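Putative type VI secretion protein (PDB 4HH5) is the N-terminal domain of ClpV1, a ClpA/ClpB-family protein of a type VI secretion system that as a whole probably hydrolyses ATP. Local coordinates at residues T56-R61 and S143-L148. Residues are numbered along the deposited sequence; the frame is centred on the assembly and turned at random.
Sequences TVLGRR and SQLQRL
Leu58 and Leu148 mark the closest backbone approach between helix segment 56-61 and segment 143-148, with their CA atoms 8.9 Å apart, so the two meet through side chains alone. Leu58 has the largest share of the contact, with Leu148 close behind. Its CG lies anti to the carbonyl carbon (chi1 -65°), and the two methyls of Leu58 divide between two leucines of the other segment. CD1 touches Leu145 CD2 at 3.8 Å, where the side chains cross at about a right angle. CD2 meets Leu148 CD1 at 3.7 Å, at a slant. Leu145 leaves its backbone neither toward nor away from the other segment, but its CD2 methyl reaches Leu58. Leu148 follows the last turn of helix 142-147 and splits its methyls in the same way. While CD1 faces Leu58, CD2 lies 3.6 Å from Arg61 NH2. Arg61 gets there with CG anti to its backbone N (chi1 -174°) and a bend at chi2. The guanidinium approaches this methyl obliquely, and no hydrogen bond crosses the contact. The interface therefore grades from buried Leu58 and Leu145 to an exposed arginine at its edge. Leu140 touches both buried leucines, and so does Leu119 of helix 115-124. Val57, on the same helix as Leu58, packs on Leu151 and Leu152 of helix 149-155, and Arg60 NH2 is hydrogen-bonded to Gln155 OE1. This is leucine-rich packing between helices far apart in sequence, joining helix 54-61 to the C-terminal helices of the mainly helical Clp N-terminal (Clp R) domain.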
loop_
_atom_site.group_PDB
_atom_site.type_symbol
_atom_site.label_atom_id
_atom_site.label_comp_id
_atom_site.label_asym_id
_atom_site.label_seq_id
_atom_site.Cartn_x
_atom_site.Cartn_y
_atom_site.Cartn_z
ATOM N N THR A 56 8.846 -5.993 -0.143
ATOM C CA THR A 56 9.609 -7.240 0.026
ATOM C C THR A 56 11.108 -7.000 -0.153
ATOM O O THR A 56 11.901 -7.516 0.638
ATOM C CB THR A 56 9.066 -8.339 -0.914
ATOM O OG1 THR A 56 7.702 -8.582 -0.567
ATOM C CG2 THR A 56 9.870 -9.645 -0.834
ATOM N N VAL A 57 11.489 -6.211 -1.168
ATOM C CA VAL A 57 12.896 -5.856 -1.449
ATOM C C VAL A 57 13.513 -5.124 -0.234
ATOM O O VAL A 57 14.627 -5.451 0.191
ATOM C CB VAL A 57 13.023 -5.049 -2.774
ATOM C CG1 VAL A 57 14.419 -4.439 -2.942
ATOM C CG2 VAL A 57 12.673 -5.928 -3.976
ATOM N N LEU A 58 12.778 -4.159 0.324
ATOM C CA LEU A 58 13.215 -3.386 1.490
ATOM C C LEU A 58 13.316 -4.258 2.740
ATOM O O LEU A 58 14.326 -4.185 3.449
ATOM C CB LEU A 58 12.314 -2.160 1.706
ATOM C CG LEU A 58 12.364 -1.107 0.586
ATOM C CD1 LEU A 58 11.219 -0.124 0.710
ATOM C CD2 LEU A 58 13.692 -0.381 0.546
ATOM N N GLY A 59 12.326 -5.141 2.934
ATOM C CA GLY A 59 12.295 -6.106 4.031
ATOM C C GLY A 59 13.496 -7.026 4.014
ATOM O O GLY A 59 14.119 -7.266 5.053
ATOM N N ARG A 60 13.859 -7.512 2.818
ATOM C CA ARG A 60 15.024 -8.371 2.619
ATOM C C ARG A 60 16.320 -7.584 2.883
ATOM O O ARG A 60 17.182 -8.059 3.626
ATOM C CB ARG A 60 15.010 -8.983 1.198
ATOM C CG ARG A 60 16.242 -9.844 0.895
ATOM C CD ARG A 60 16.104 -10.693 -0.351
ATOM N NE ARG A 60 16.125 -9.891 -1.576
ATOM C CZ ARG A 60 15.066 -9.683 -2.353
ATOM N NH1 ARG A 60 13.892 -10.226 -2.049
ATOM N NH2 ARG A 60 15.175 -8.939 -3.446
ATOM N N ARG A 61 16.443 -6.378 2.304
ATOM C CA ARG A 61 17.632 -5.540 2.488
ATOM C C ARG A 61 17.891 -5.152 3.964
ATOM O O ARG A 61 19.044 -5.158 4.414
ATOM C CB ARG A 61 17.530 -4.271 1.632
ATOM C CG ARG A 61 18.796 -3.427 1.667
ATOM C CD ARG A 61 19.437 -3.377 0.306
ATOM N NE ARG A 61 20.881 -3.145 0.344
ATOM C CZ ARG A 61 21.452 -1.965 0.564
ATOM N NH1 ARG A 61 22.771 -1.849 0.562
ATOM N NH2 ARG A 61 20.704 -0.893 0.809
ATOM N N SER A 143 13.492 10.412 2.527
ATOM C CA SER A 143 14.789 10.699 1.900
ATOM C C SER A 143 15.571 9.409 1.665
ATOM O O SER A 143 16.152 9.253 0.595
ATOM C CB SER A 143 15.601 11.716 2.699
ATOM O OG SER A 143 15.606 11.409 4.082
ATOM N N GLN A 144 15.510 8.453 2.616
ATOM C CA GLN A 144 16.167 7.151 2.463
ATOM C C GLN A 144 15.528 6.335 1.340
ATOM O O GLN A 144 16.244 5.731 0.543
ATOM C CB GLN A 144 16.200 6.373 3.785
ATOM C CG GLN A 144 17.183 6.981 4.791
ATOM C CD GLN A 144 17.086 6.381 6.168
ATOM O OE1 GLN A 144 16.022 5.960 6.625
ATOM N NE2 GLN A 144 18.199 6.367 6.878
ATOM N N LEU A 145 14.191 6.340 1.258
ATOM C CA LEU A 145 13.456 5.614 0.210
ATOM C C LEU A 145 13.805 6.113 -1.183
ATOM O O LEU A 145 13.960 5.313 -2.112
ATOM C CB LEU A 145 11.936 5.704 0.445
ATOM C CG LEU A 145 11.417 5.010 1.698
ATOM C CD1 LEU A 145 9.975 5.359 1.936
ATOM C CD2 LEU A 145 11.628 3.501 1.637
ATOM N N GLN A 146 13.937 7.436 -1.317
ATOM C CA GLN A 146 14.290 8.119 -2.562
ATOM C C GLN A 146 15.687 7.678 -3.027
ATOM O O GLN A 146 15.869 7.345 -4.199
ATOM C CB GLN A 146 14.273 9.630 -2.304
ATOM C CG GLN A 146 13.926 10.471 -3.503
ATOM C CD GLN A 146 14.131 11.918 -3.151
ATOM O OE1 GLN A 146 13.308 12.544 -2.474
ATOM N NE2 GLN A 146 15.279 12.447 -3.531
ATOM N N ARG A 147 16.655 7.630 -2.088
ATOM C CA ARG A 147 18.039 7.222 -2.339
ATOM C C ARG A 147 18.132 5.759 -2.750
ATOM O O ARG A 147 19.069 5.397 -3.459
ATOM C CB ARG A 147 18.915 7.465 -1.100
ATOM C CG ARG A 147 19.142 8.945 -0.787
ATOM C CD ARG A 147 19.634 9.157 0.640
ATOM N NE ARG A 147 20.942 8.537 0.876
ATOM C CZ ARG A 147 21.471 8.336 2.079
ATOM N NH1 ARG A 147 20.813 8.705 3.172
ATOM N NH2 ARG A 147 22.663 7.767 2.199
ATOM N N LEU A 148 17.167 4.923 -2.289
ATOM C CA LEU A 148 17.091 3.488 -2.593
ATOM C C LEU A 148 16.477 3.134 -3.959
ATOM O O LEU A 148 16.443 1.954 -4.308
ATOM C CB LEU A 148 16.375 2.726 -1.460
ATOM C CG LEU A 148 17.212 2.544 -0.183
ATOM C CD1 LEU A 148 16.321 2.251 1.002
ATOM C CD2 LEU A 148 18.273 1.455 -0.362
#